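Local coordinates for protein SalCYP truncation (Salinispora tropica, PDB 7ABB) that is a truncated form of a cytochrome P450, a heme protein, and holds heme c in a buried pocket of its largely helical fold, at residues 333-338 and 346-351. Residues are numbered along the deposited sequence; the frame is centred on the assembly and turned at random.
Sequences IAFGTG and AYARAQ. With HEC (heme c), chain B.
F335 and R349 meet because both side chains turn CG beside the backbone N and anti to the carbonyl carbon (chi1 -68° and -76°). From there the R349 chain runs extended from CG to NE and carries its guanidinium across to the F335 ring. The sequence FGTG, followed closely by C342, marks the heme-binding loop of the cytochrome P450 fold. Residues 346-351 belong to helix 345-362, which follows that loop.

The ring sits between the arginine and the heme. F335 CE2 lies over the centre of one guanidinium face, 3.5 Å from R349 CZ. The two planes are 58° apart, so this is a tilted contact and not a flat stack. The opposite border of the ring, CD1 and CE1, is turned edge-on to a heme pyrrole, with F335 CE1 3.5 Å from C3B of heme c. A348 CB meets both the ring and the heme: it approaches F335 CE1 to 4.0 Å and CAB of heme c to 3.6 Å. F335, A348 and the heme thus share one apolar contact, buried in the protein.

The polar end of R349 is held from elsewhere. NE makes a salt bridge to E273 of helix 268-278, and NH2 is hydrogen-bonded as well. These bonds probably help fix the rotation of the guanidinium over the ring.

On the other segment, F335 is the third residue of a type I turn, I333 to G336, closed by G336 N to I333 O at 3.0 Å. Backbone hydrogen bonding between F335 and C342 ties the turn to the rest of the loop. The turn also brings its backbone against heme methyl groups: G336 N is 3.7 Å from CMA of heme c, and A334 O is 3.3 Å from CMB.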
ATOM      1  N   ILE A 333      -4.188   8.059  -8.291  1.00 20.86           N
ATOM      2  CA  ILE A 333      -4.558   7.992  -6.874  1.00 19.49           C
ATOM      3  C   ILE A 333      -4.188   6.627  -6.289  1.00 20.65           C
ATOM      4  O   ILE A 333      -4.997   5.973  -5.624  1.00 19.09           O
ATOM      5  CB  ILE A 333      -6.051   8.308  -6.659  1.00 20.98           C
ATOM      6  CG1 ILE A 333      -6.966   7.444  -7.545  1.00 20.54           C
ATOM      7  CG2 ILE A 333      -6.310   9.764  -6.951  1.00 23.71           C
ATOM      8  CD1 ILE A 333      -8.397   7.418  -7.073  1.00 24.67           C
ATOM      9  N   ALA A 334      -2.950   6.187  -6.523  1.00 18.24           N
ATOM     10  CA  ALA A 334      -2.477   4.939  -5.952  1.00 17.82           C
ATOM     11  C   ALA A 334      -2.576   4.931  -4.448  1.00 18.19           C
ATOM     12  O   ALA A 334      -2.618   3.853  -3.841  1.00 17.20           O
ATOM     13  CB  ALA A 334      -1.030   4.700  -6.351  1.00 18.33           C
ATOM     14  N   PHE A 335      -2.564   6.112  -3.829  1.00 18.12           N
ATOM     15  CA  PHE A 335      -2.619   6.242  -2.377  1.00 19.95           C
ATOM     16  C   PHE A 335      -3.978   6.742  -1.901  1.00 19.83           C
ATOM     17  O   PHE A 335      -4.101   7.221  -0.768  1.00 19.55           O
ATOM     18  CB  PHE A 335      -1.522   7.189  -1.895  1.00 17.86           C
ATOM     19  CG  PHE A 335      -0.128   6.639  -2.073  1.00 16.58           C
ATOM     20  CD1 PHE A 335       0.319   5.569  -1.317  1.00 16.96           C
ATOM     21  CD2 PHE A 335       0.720   7.207  -3.004  1.00 17.37           C
ATOM     22  CE1 PHE A 335       1.607   5.075  -1.481  1.00 18.47           C
ATOM     23  CE2 PHE A 335       2.011   6.727  -3.172  1.00 18.15           C
ATOM     24  CZ  PHE A 335       2.447   5.657  -2.414  1.00 16.82           C
ATOM     25  N   GLY A 336      -5.000   6.664  -2.741  1.00 18.94           N
ATOM     26  CA  GLY A 336      -6.275   7.237  -2.418  1.00 19.48           C
ATOM     27  C   GLY A 336      -6.276   8.748  -2.548  1.00 20.27           C
ATOM     28  O   GLY A 336      -5.351   9.369  -3.067  1.00 22.68           O
ATOM     29  N   THR A 337      -7.341   9.342  -2.040  1.00 20.25           N
ATOM     30  CA  THR A 337      -7.478  10.792  -2.012  1.00 20.98           C
ATOM     31  C   THR A 337      -8.534  11.109  -0.954  1.00 21.91           C
ATOM     32  O   THR A 337      -9.123  10.202  -0.368  1.00 23.42           O
ATOM     33  CB  THR A 337      -7.780  11.342  -3.415  1.00 22.02           C
ATOM     34  OG1 THR A 337      -7.756  12.770  -3.383  1.00 26.73           O
ATOM     35  CG2 THR A 337      -9.117  10.864  -3.948  1.00 23.68           C
ATOM     36  N   GLY A 338      -8.763  12.392  -0.696  1.00 23.83           N
ATOM     37  CA  GLY A 338      -9.648  12.752   0.390  1.00 24.16           C
ATOM     38  C   GLY A 338      -8.975  12.567   1.741  1.00 24.32           C
ATOM     39  O   GLY A 338      -7.765  12.428   1.834  1.00 25.79           O
ATOM     40  N   ALA A 346       4.583   9.137   1.484  1.00 18.10           N
ATOM     41  CA  ALA A 346       5.956   9.605   1.312  1.00 18.72           C
ATOM     42  C   ALA A 346       6.943   8.510   1.679  1.00 17.51           C
ATOM     43  O   ALA A 346       7.985   8.346   1.022  1.00 17.30           O
ATOM     44  CB  ALA A 346       6.226  10.850   2.150  1.00 19.73           C
ATOM     45  N   TYR A 347       6.630   7.736   2.720  1.00 16.71           N
ATOM     46  CA  TYR A 347       7.572   6.712   3.182  1.00 18.73           C
ATOM     47  C   TYR A 347       7.620   5.559   2.192  1.00 18.63           C
ATOM     48  O   TYR A 347       8.697   5.016   1.925  1.00 18.88           O
ATOM     49  CB  TYR A 347       7.184   6.214   4.583  1.00 19.14           C
ATOM     50  CG  TYR A 347       8.327   5.581   5.351  1.00 19.42           C
ATOM     51  CD1 TYR A 347       9.500   6.276   5.541  1.00 20.19           C
ATOM     52  CD2 TYR A 347       8.202   4.329   5.916  1.00 18.91           C
ATOM     53  CE1 TYR A 347      10.550   5.727   6.250  1.00 21.95           C
ATOM     54  CE2 TYR A 347       9.251   3.764   6.641  1.00 20.87           C
ATOM     55  CZ  TYR A 347      10.422   4.473   6.795  1.00 19.90           C
ATOM     56  OH  TYR A 347      11.488   3.952   7.509  1.00 21.96           O
ATOM     57  N   ALA A 348       6.461   5.156   1.677  1.00 17.15           N
ATOM     58  CA  ALA A 348       6.415   4.113   0.653  1.00 17.58           C
ATOM     59  C   ALA A 348       7.201   4.532  -0.580  1.00 18.07           C
ATOM     60  O   ALA A 348       8.002   3.753  -1.113  1.00 16.91           O
ATOM     61  CB  ALA A 348       4.957   3.805   0.293  1.00 18.98           C
ATOM     62  N   ARG A 349       6.983   5.756  -1.062  1.00 16.83           N
ATOM     63  CA  ARG A 349       7.738   6.270  -2.201  1.00 16.72           C
ATOM     64  C   ARG A 349       9.247   6.194  -1.953  1.00 16.19           C
ATOM     65  O   ARG A 349      10.018   5.787  -2.834  1.00 17.69           O
ATOM     66  CB  ARG A 349       7.325   7.705  -2.489  1.00 16.59           C
ATOM     67  CG  ARG A 349       5.990   7.845  -3.189  1.00 17.84           C
ATOM     68  CD  ARG A 349       5.596   9.292  -3.284  1.00 19.36           C
ATOM     69  NE  ARG A 349       4.532   9.429  -4.266  1.00 17.72           N
ATOM     70  CZ  ARG A 349       3.311   9.872  -4.017  1.00 18.71           C
ATOM     71  NH1 ARG A 349       2.940  10.293  -2.810  1.00 22.42           N
ATOM     72  NH2 ARG A 349       2.423   9.916  -5.021  1.00 21.08           N
ATOM     73  N   ALA A 350       9.686   6.648  -0.780  1.00 14.52           N
ATOM     74  CA  ALA A 350      11.120   6.627  -0.475  1.00 16.90           C
ATOM     75  C   ALA A 350      11.647   5.202  -0.478  1.00 16.92           C
ATOM     76  O   ALA A 350      12.745   4.935  -0.988  1.00 16.63           O
ATOM     77  CB  ALA A 350      11.392   7.305   0.872  1.00 18.08           C
ATOM     78  N   GLN A 351      10.884   4.263   0.075  1.00 15.95           N
ATOM     79  CA  GLN A 351      11.358   2.879   0.114  1.00 17.22           C
ATOM     80  C   GLN A 351      11.467   2.276  -1.282  1.00 13.99           C
ATOM     81  O   GLN A 351      12.428   1.533  -1.562  1.00 15.95           O
ATOM     82  CB  GLN A 351      10.428   2.025   0.959  1.00 16.08           C
ATOM     83  CG  GLN A 351      10.468   2.338   2.430  1.00 16.30           C
ATOM     84  CD  GLN A 351       9.526   1.475   3.186  1.00 20.21           C
ATOM     85  OE1 GLN A 351       9.813   0.312   3.413  1.00 19.62           O
ATOM     86  NE2 GLN A 351       8.373   2.032   3.578  1.00 20.20           N
TER
HETATM   87 FE   HEC B 501      -1.293   3.258   3.018  1.00 17.53          FE
HETATM   88  CHA HEC B 501      -4.431   4.365   3.895  1.00 17.86           C
HETATM   89  CHB HEC B 501      -2.450   2.706  -0.159  1.00 15.28           C
HETATM   90  CHC HEC B 501       1.836   2.189   2.111  1.00 16.76           C
HETATM   91  CHD HEC B 501      -0.257   3.459   6.255  1.00 18.73           C
HETATM   92  NA  HEC B 501      -3.067   3.473   2.082  1.00 17.11           N
HETATM   93  C1A HEC B 501      -4.254   3.996   2.595  1.00 17.29           C
HETATM   94  C2A HEC B 501      -5.282   4.077   1.578  1.00 18.43           C
HETATM   95  C3A HEC B 501      -4.702   3.620   0.454  1.00 18.94           C
HETATM   96  C4A HEC B 501      -3.342   3.241   0.749  1.00 15.59           C
HETATM   97  CMA HEC B 501      -5.337   3.462  -0.940  1.00 17.97           C
HETATM   98  CAA HEC B 501      -6.741   4.631   1.751  1.00 17.31           C
HETATM   99  CBA HEC B 501      -7.753   3.582   2.198  1.00 21.19           C
HETATM  100  CGA HEC B 501      -9.135   4.207   2.281  1.00 19.03           C
HETATM  101  O1A HEC B 501     -10.025   3.464   2.756  1.00 23.43           O
HETATM  102  O2A HEC B 501      -9.289   5.389   1.877  1.00 19.20           O
HETATM  103  NB  HEC B 501      -0.481   2.528   1.331  1.00 15.88           N
HETATM  104  C1B HEC B 501      -1.111   2.420   0.105  1.00 17.42           C
HETATM  105  C2B HEC B 501      -0.133   1.982  -0.844  1.00 17.41           C
HETATM  106  C3B HEC B 501       1.054   1.866  -0.220  1.00 16.58           C
HETATM  107  C4B HEC B 501       0.855   2.179   1.153  1.00 16.64           C
HETATM  108  CMB HEC B 501      -0.503   1.765  -2.325  1.00 18.92           C
HETATM  109  CAB HEC B 501       2.424   1.433  -0.673  1.00 18.96           C
HETATM  110  CBB HEC B 501       2.658   1.397  -2.149  1.00 24.71           C
HETATM  111  NC  HEC B 501       0.440   2.868   4.015  1.00 17.62           N
HETATM  112  C1C HEC B 501       1.635   2.524   3.427  1.00 17.17           C
HETATM  113  C2C HEC B 501       2.668   2.534   4.428  1.00 16.81           C
HETATM  114  C3C HEC B 501       2.110   2.895   5.605  1.00 17.12           C
HETATM  115  C4C HEC B 501       0.701   3.086   5.347  1.00 17.12           C
HETATM  116  CMC HEC B 501       4.135   2.213   4.134  1.00 16.62           C
HETATM  117  CAC HEC B 501       2.714   3.041   7.011  1.00 20.95           C
HETATM  118  CBC HEC B 501       4.223   3.228   7.168  1.00 42.76           C
HETATM  119  ND  HEC B 501      -2.186   3.779   4.725  1.00 16.02           N
HETATM  120  C1D HEC B 501      -1.541   3.790   5.962  1.00 18.87           C
HETATM  121  C2D HEC B 501      -2.475   4.250   6.941  1.00 19.32           C
HETATM  122  C3D HEC B 501      -3.763   4.531   6.251  1.00 20.45           C
HETATM  123  C4D HEC B 501      -3.489   4.231   4.862  1.00 18.52           C
HETATM  124  CMD HEC B 501      -2.183   4.400   8.439  1.00 20.45           C
HETATM  125  CAD HEC B 501      -5.081   5.037   6.864  1.00 20.74           C
HETATM  126  CBD HEC B 501      -5.083   6.543   6.763  1.00 18.15           C
HETATM  127  CGD HEC B 501      -6.406   7.095   7.259  1.00 23.69           C
HETATM  128  O1D HEC B 501      -6.487   8.314   7.519  1.00 21.43           O
HETATM  129  O2D HEC B 501      -7.354   6.293   7.383  1.00 24.00           O